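Uncharacterized protein (Treponema denticola ATCC 35404, PDB 6R9N) probably senses oxygen and Fe(II) for bacterial chemotaxis, binding two irons and stabilising a diiron-peroxy species on a metallo-beta-lactamase-like domain. Local coordinates at residues A[46-51]-A[74-79]; A[17-22]-A[36-41]. One frame throughout, in Å; residues are numbered along the deposited sequence.

Contact 1 of 2, residues A[46-51]-A[74-79]; sequences GVLLDP and DTIFFS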
loop_
_atom_site.group_PDB
_atom_site.type_symbol
_atom_site.label_atom_id
_atom_site.label_comp_id
_atom_site.label_asym_id
_atom_site.label_seq_id
_atom_site.Cartn_x
_atom_site.Cartn_y
_atom_site.Cartn_z
ATOM N N GLY A 46 -2.126 -25.172 10.022
ATOM C CA GLY A 46 -2.525 -24.305 8.922
ATOM C C GLY A 46 -1.618 -23.098 8.729
ATOM O O GLY A 46 -1.034 -22.583 9.682
ATOM N N VAL A 47 -1.496 -22.661 7.477
ATOM C CA VAL A 47 -0.834 -21.410 7.110
ATOM C C VAL A 47 -1.799 -20.664 6.194
ATOM O O VAL A 47 -2.182 -21.186 5.140
ATOM C CB VAL A 47 0.515 -21.646 6.402
ATOM C CG1 VAL A 47 1.133 -20.320 5.957
ATOM C CG2 VAL A 47 1.480 -22.449 7.292
ATOM N N LEU A 48 -2.215 -19.473 6.608
ATOM C CA LEU A 48 -3.214 -18.692 5.884
ATOM C C LEU A 48 -2.539 -17.605 5.060
ATOM O O LEU A 48 -1.778 -16.802 5.605
ATOM C CB LEU A 48 -4.198 -18.075 6.875
ATOM C CG LEU A 48 -5.504 -17.471 6.369
ATOM C CD1 LEU A 48 -6.249 -18.453 5.449
ATOM C CD2 LEU A 48 -6.363 -17.078 7.577
ATOM N N LEU A 49 -2.859 -17.542 3.762
ATOM C CA LEU A 49 -2.239 -16.578 2.856
ATOM C C LEU A 49 -3.221 -15.471 2.478
ATOM O O LEU A 49 -4.292 -15.746 1.921
ATOM C CB LEU A 49 -1.728 -17.266 1.591
ATOM C CG LEU A 49 -0.748 -18.427 1.719
ATOM C CD1 LEU A 49 -0.060 -18.695 0.405
ATOM C CD2 LEU A 49 0.276 -18.153 2.783
ATOM N N ASP A 50 -2.815 -14.213 2.732
ATOM C CA ASP A 50 -3.531 -12.982 2.389
ATOM C C ASP A 50 -5.030 -13.132 2.605
ATOM O O ASP A 50 -5.817 -13.112 1.649
ATOM C CB ASP A 50 -3.234 -12.573 0.947
ATOM C CG ASP A 50 -1.879 -11.907 0.811
ATOM O OD1 ASP A 50 -1.063 -12.028 1.763
ATOM O OD2 ASP A 50 -1.625 -11.260 -0.237
ATOM N N PRO A 51 -5.455 -13.315 3.851
ATOM C CA PRO A 51 -6.865 -13.558 4.134
ATOM C C PRO A 51 -7.721 -12.307 4.102
ATOM O O PRO A 51 -8.910 -12.393 4.422
ATOM C CB PRO A 51 -6.804 -14.135 5.552
ATOM C CG PRO A 51 -5.691 -13.329 6.185
ATOM C CD PRO A 51 -4.692 -13.046 5.084
ATOM N N ASP A 74 -1.269 -21.712 12.604
ATOM C CA ASP A 74 -0.106 -21.209 13.314
ATOM C C ASP A 74 0.496 -19.976 12.668
ATOM O O ASP A 74 1.192 -19.215 13.351
ATOM C CB ASP A 74 0.978 -22.287 13.381
ATOM C CG ASP A 74 0.501 -23.555 14.063
ATOM O OD1 ASP A 74 -0.365 -23.459 14.965
ATOM O OD2 ASP A 74 0.993 -24.647 13.695
ATOM N N THR A 75 0.263 -19.773 11.375
ATOM C CA THR A 75 0.935 -18.723 10.626
ATOM C C THR A 75 -0.051 -18.044 9.685
ATOM O O THR A 75 -0.889 -18.703 9.074
ATOM C CB THR A 75 2.118 -19.304 9.837
ATOM O OG1 THR A 75 3.132 -19.731 10.754
ATOM C CG2 THR A 75 2.723 -18.271 8.894
ATOM N N ILE A 76 0.052 -16.729 9.580
ATOM C CA ILE A 76 -0.714 -15.939 8.627
ATOM C C ILE A 76 0.284 -15.089 7.853
ATOM O O ILE A 76 1.082 -14.363 8.454
ATOM C CB ILE A 76 -1.757 -15.059 9.331
ATOM C CG1 ILE A 76 -2.814 -15.931 10.001
ATOM C CG2 ILE A 76 -2.396 -14.093 8.355
ATOM C CD1 ILE A 76 -3.652 -15.175 11.013
ATOM N N PHE A 77 0.255 -15.193 6.531
ATOM C CA PHE A 77 1.219 -14.534 5.666
ATOM C C PHE A 77 0.532 -13.379 4.957
ATOM O O PHE A 77 -0.536 -13.566 4.369
ATOM C CB PHE A 77 1.788 -15.523 4.659
ATOM C CG PHE A 77 2.695 -14.903 3.629
ATOM C CD1 PHE A 77 4.064 -14.802 3.865
ATOM C CD2 PHE A 77 2.186 -14.452 2.415
ATOM C CE1 PHE A 77 4.903 -14.264 2.920
ATOM C CE2 PHE A 77 3.017 -13.906 1.461
ATOM C CZ PHE A 77 4.376 -13.805 1.710
ATOM N N PHE A 78 1.131 -12.194 5.033
ATOM C CA PHE A 78 0.658 -10.999 4.338
ATOM C C PHE A 78 1.690 -10.653 3.272
ATOM O O PHE A 78 2.828 -10.289 3.607
ATOM C CB PHE A 78 0.511 -9.806 5.292
ATOM C CG PHE A 78 -0.653 -9.885 6.231
ATOM C CD1 PHE A 78 -1.550 -10.922 6.187
ATOM C CD2 PHE A 78 -0.859 -8.885 7.155
ATOM C CE1 PHE A 78 -2.624 -10.969 7.058
ATOM C CE2 PHE A 78 -1.936 -8.927 8.029
ATOM C CZ PHE A 78 -2.815 -9.978 7.977
ATOM N N SER A 79 1.292 -10.722 1.997
ATOM C CA SER A 79 2.240 -10.385 0.938
ATOM C C SER A 79 2.705 -8.931 1.063
ATOM O O SER A 79 3.877 -8.627 0.806
ATOM C CB SER A 79 1.625 -10.647 -0.443
ATOM O OG SER A 79 0.489 -9.833 -0.678
#
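The carboxylate of Asp50 grips Ser79 with both oxygens, a two-pronged hold formed beyond Leu49 on one segment and at Ser79 on the other. OD1 of Asp50 accepts the backbone N of Ser79 at 2.7 Å (157° at the hydrogen), and OD2 accepts Ser79 OG at 2.6 Å. Both oxygens use their syn lone pairs, so two bonds fix the rotation of the carboxylate. The fit rests on Ser79 OG taking the crowded position between its own N and carbonyl carbon (chi1 63°) and on the left-handed backbone of Asp50, which turns the chain off strand 45-49. Asp50 OD1 also lies 3.1 Å from Phe77 O, two acceptors without a bond between them; the N-H of Ser79 probably offsets the repulsion.

Upstream the strands run parallel, 13° apart. The ladder includes Leu48 N to Thr75 O and Phe77 N to Leu48 O, the latter 2.8 Å and nearly along the C=O axis; Asp50 N to Phe77 O adds the next bond. Strand 45-49, helix 57-65 and strand 73-77 make up a beta-alpha-beta unit of the metallo-beta-lactamase-like domain, and the Asp50–Ser79 pair lies at the C-terminal end of its strands, directly before the iron ligands His80 and Asp82, consistent with a second-shell role in placing the segment that carries them.

On one face Val47 and Thr75 stand side by side, and Leu49 and Phe77 cross obliquely, Leu49 CD2 3.6 Å from Phe77 CB. On the other face Leu48 CB rests on Ile76 CG1. There Pro51 crosses Ile76 and Phe78 at about right angles, its CD 3.5 Å from Phe78 CE1. Trp92 of helix 89-95 covers Leu48, Pro51 and Ile76, whereas Phe164 lies against Leu49 and Phe77.

Contact 2 of 2, residues A[17-22]-A[36-41]; sequences HKFIWL and MQYLIV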
loop_
_atom_site.group_PDB
_atom_site.type_symbol
_atom_site.label_atom_id
_atom_site.label_comp_id
_atom_site.label_asym_id
_atom_site.label_seq_id
_atom_site.Cartn_x
_atom_site.Cartn_y
_atom_site.Cartn_z
ATOM N N HIS A 17 0.494 -32.977 3.511
ATOM C CA HIS A 17 0.591 -31.586 3.084
ATOM C C HIS A 17 -0.465 -31.305 2.023
ATOM O O HIS A 17 -0.589 -32.066 1.065
ATOM C CB HIS A 17 1.998 -31.298 2.535
ATOM C CG HIS A 17 2.214 -29.880 2.102
ATOM N ND1 HIS A 17 2.700 -28.911 2.953
ATOM C CD2 HIS A 17 2.061 -29.276 0.896
ATOM C CE1 HIS A 17 2.819 -27.767 2.297
ATOM N NE2 HIS A 17 2.446 -27.963 1.047
ATOM N N LYS A 18 -1.219 -30.220 2.193
ATOM C CA LYS A 18 -2.165 -29.759 1.186
ATOM C C LYS A 18 -1.976 -28.273 0.934
ATOM O O LYS A 18 -1.669 -27.506 1.852
ATOM C CB LYS A 18 -3.624 -29.980 1.605
ATOM C CG LYS A 18 -4.094 -31.423 1.673
ATOM C CD LYS A 18 -5.584 -31.456 1.970
ATOM C CE LYS A 18 -6.059 -32.854 2.380
ATOM N NZ LYS A 18 -7.183 -32.772 3.354
ATOM N N PHE A 19 -2.205 -27.875 -0.316
ATOM C CA PHE A 19 -2.291 -26.476 -0.724
ATOM C C PHE A 19 -3.686 -26.275 -1.311
ATOM O O PHE A 19 -4.061 -26.970 -2.260
ATOM C CB PHE A 19 -1.197 -26.130 -1.748
ATOM C CG PHE A 19 -0.977 -24.648 -1.954
ATOM C CD1 PHE A 19 -2.005 -23.821 -2.379
ATOM C CD2 PHE A 19 0.277 -24.084 -1.737
ATOM C CE1 PHE A 19 -1.791 -22.457 -2.565
ATOM C CE2 PHE A 19 0.504 -22.738 -1.928
ATOM C CZ PHE A 19 -0.520 -21.920 -2.343
ATOM N N ILE A 20 -4.440 -25.324 -0.749
ATOM C CA ILE A 20 -5.871 -25.167 -0.987
ATOM C C ILE A 20 -6.170 -23.723 -1.390
ATOM O O ILE A 20 -5.752 -22.781 -0.704
ATOM C CB ILE A 20 -6.699 -25.533 0.262
ATOM C CG1 ILE A 20 -6.446 -26.981 0.691
ATOM C CG2 ILE A 20 -8.205 -25.242 0.033
ATOM C CD1 ILE A 20 -6.594 -27.190 2.186
ATOM N N TRP A 21 -6.949 -23.560 -2.456
ATOM C CA TRP A 21 -7.562 -22.282 -2.799
ATOM C C TRP A 21 -8.901 -22.127 -2.071
ATOM O O TRP A 21 -9.784 -22.990 -2.191
ATOM C CB TRP A 21 -7.750 -22.178 -4.311
ATOM C CG TRP A 21 -8.589 -21.022 -4.703
ATOM C CD1 TRP A 21 -8.572 -19.771 -4.158
ATOM C CD2 TRP A 21 -9.600 -21.004 -5.721
ATOM N NE1 TRP A 21 -9.504 -18.970 -4.784
ATOM C CE2 TRP A 21 -10.146 -19.705 -5.746
ATOM C CE3 TRP A 21 -10.087 -21.959 -6.619
ATOM C CZ2 TRP A 21 -11.163 -19.337 -6.634
ATOM C CZ3 TRP A 21 -11.089 -21.588 -7.506
ATOM C CH2 TRP A 21 -11.618 -20.290 -7.500
ATOM N N LEU A 22 -9.029 -21.033 -1.314
ATOM C CA LEU A 22 -10.159 -20.682 -0.441
ATOM C C LEU A 22 -10.215 -21.585 0.780
ATOM O O LEU A 22 -9.637 -21.258 1.819
ATOM C CB LEU A 22 -11.498 -20.710 -1.197
ATOM C CG LEU A 22 -11.530 -19.711 -2.348
ATOM C CD1 LEU A 22 -12.915 -19.600 -2.949
ATOM C CD2 LEU A 22 -11.005 -18.326 -1.913
ATOM N N MET A 36 -8.240 -13.559 -3.964
ATOM C CA MET A 36 -8.046 -15.000 -3.800
ATOM C C MET A 36 -7.350 -15.263 -2.474
ATOM O O MET A 36 -6.327 -14.639 -2.184
ATOM C CB MET A 36 -7.222 -15.589 -4.946
ATOM C CG MET A 36 -7.747 -15.233 -6.346
ATOM S SD MET A 36 -8.940 -16.461 -6.873
ATOM C CE MET A 36 -7.812 -17.779 -7.357
ATOM N N GLN A 37 -7.896 -16.183 -1.676
ATOM C CA GLN A 37 -7.330 -16.574 -0.388
ATOM C C GLN A 37 -6.835 -18.007 -0.466
ATOM O O GLN A 37 -7.470 -18.855 -1.099
ATOM C CB GLN A 37 -8.359 -16.474 0.744
ATOM C CG GLN A 37 -8.710 -15.073 1.164
ATOM C CD GLN A 37 -9.645 -14.434 0.169
ATOM O OE1 GLN A 37 -9.401 -13.322 -0.315
ATOM N NE2 GLN A 37 -10.713 -15.150 -0.174
ATOM N N TYR A 38 -5.713 -18.283 0.192
ATOM C CA TYR A 38 -5.124 -19.611 0.128
ATOM C C TYR A 38 -4.848 -20.158 1.521
ATOM O O TYR A 38 -4.687 -19.411 2.490
ATOM C CB TYR A 38 -3.848 -19.604 -0.708
ATOM C CG TYR A 38 -4.082 -19.160 -2.136
ATOM C CD1 TYR A 38 -4.464 -20.073 -3.127
ATOM C CD2 TYR A 38 -3.923 -17.823 -2.498
ATOM C CE1 TYR A 38 -4.668 -19.660 -4.436
ATOM C CE2 TYR A 38 -4.122 -17.403 -3.800
ATOM C CZ TYR A 38 -4.488 -18.314 -4.760
ATOM O OH TYR A 38 -4.671 -17.860 -6.043
ATOM N N LEU A 39 -4.848 -21.486 1.612
ATOM C CA LEU A 39 -4.583 -22.189 2.857
ATOM C C LEU A 39 -3.608 -23.315 2.563
ATOM O O LEU A 39 -3.774 -24.047 1.579
ATOM C CB LEU A 39 -5.870 -22.741 3.477
ATOM C CG LEU A 39 -5.747 -23.629 4.721
ATOM C CD1 LEU A 39 -5.336 -22.802 5.927
ATOM C CD2 LEU A 39 -7.075 -24.350 5.005
ATOM N N ILE A 40 -2.569 -23.416 3.382
ATOM C CA ILE A 40 -1.682 -24.570 3.407
ATOM C C ILE A 40 -1.950 -25.331 4.694
ATOM O O ILE A 40 -2.039 -24.728 5.769
ATOM C CB ILE A 40 -0.211 -24.153 3.292
ATOM C CG1 ILE A 40 0.033 -23.541 1.913
ATOM C CG2 ILE A 40 0.704 -25.344 3.539
ATOM C CD1 ILE A 40 1.241 -22.637 1.849
ATOM N N VAL A 41 -2.135 -26.646 4.578
ATOM C CA VAL A 41 -2.301 -27.537 5.719
ATOM C C VAL A 41 -1.134 -28.509 5.695
ATOM O O VAL A 41 -0.808 -29.060 4.639
ATOM C CB VAL A 41 -3.651 -28.286 5.664
ATOM C CG1 VAL A 41 -3.766 -29.306 6.802
ATOM C CG2 VAL A 41 -4.813 -27.305 5.702
#
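Packing is tightest round the indole of Trp21, held between Met36 and its own neighbour Leu22. The chain of Met36, bent at chi2 and chi3, brings CE over one face, 3.6 Å from the centroid of the five-membered ring, a CH-pi contact with SD obliquely beside it as a Met-aromatic contact. Leu22 CG lies over the opposite face. Trp21 NE1, buried here, has no polar partner in the model. Tyr38 joins Trp21 and Phe19 in an aromatic cluster: its CD1 sits at the edge of the Phe19 ring, 3.6 Å from Phe19 CE1, while Ile40 CG1 covers a face of Phe19.

The other face is looser. Ile20 CD1 meets Leu39 CD2 at 4.0 Å and Val41 CG2 at a similar distance, and at the partly exposed end the Lys18 side chain leads away from Val41. Its backbone remains firmly paired, Lys18 N to Val41 O being 2.7 Å and 169° at the hydrogen.

The strands run antiparallel (167°) between strands 9-13 and 45-49. Helix 57-65 touches Leu39 through Ile64, whereas on the aromatic side Phe164 of strand 162-164 meets the Tyr38 ring.

Contacts 1 and 2 are two strand pairings of one mixed sheet, separated by the antiparallel 38-42/45-49 pair: Val47 N is 2.7 Å from Ile40 O and Leu49 N is 2.9 Å from Tyr38 O, both probable hydrogen bonds. Both are largely buried, contact 1 nearer the chain centre; contact 2 has three partly exposed residues (Lys18, Trp21, Val41) against one, Asp74, in contact 1. Contact 1 closes a parallel crossover through a helix, whereas no helix or strand separates the segments of contact 2. Both share backbone ladders, but contact 1 turns polar at its iron-facing end, while the side chains of contact 2 meet mainly by aromatic, thioether and aliphatic contacts.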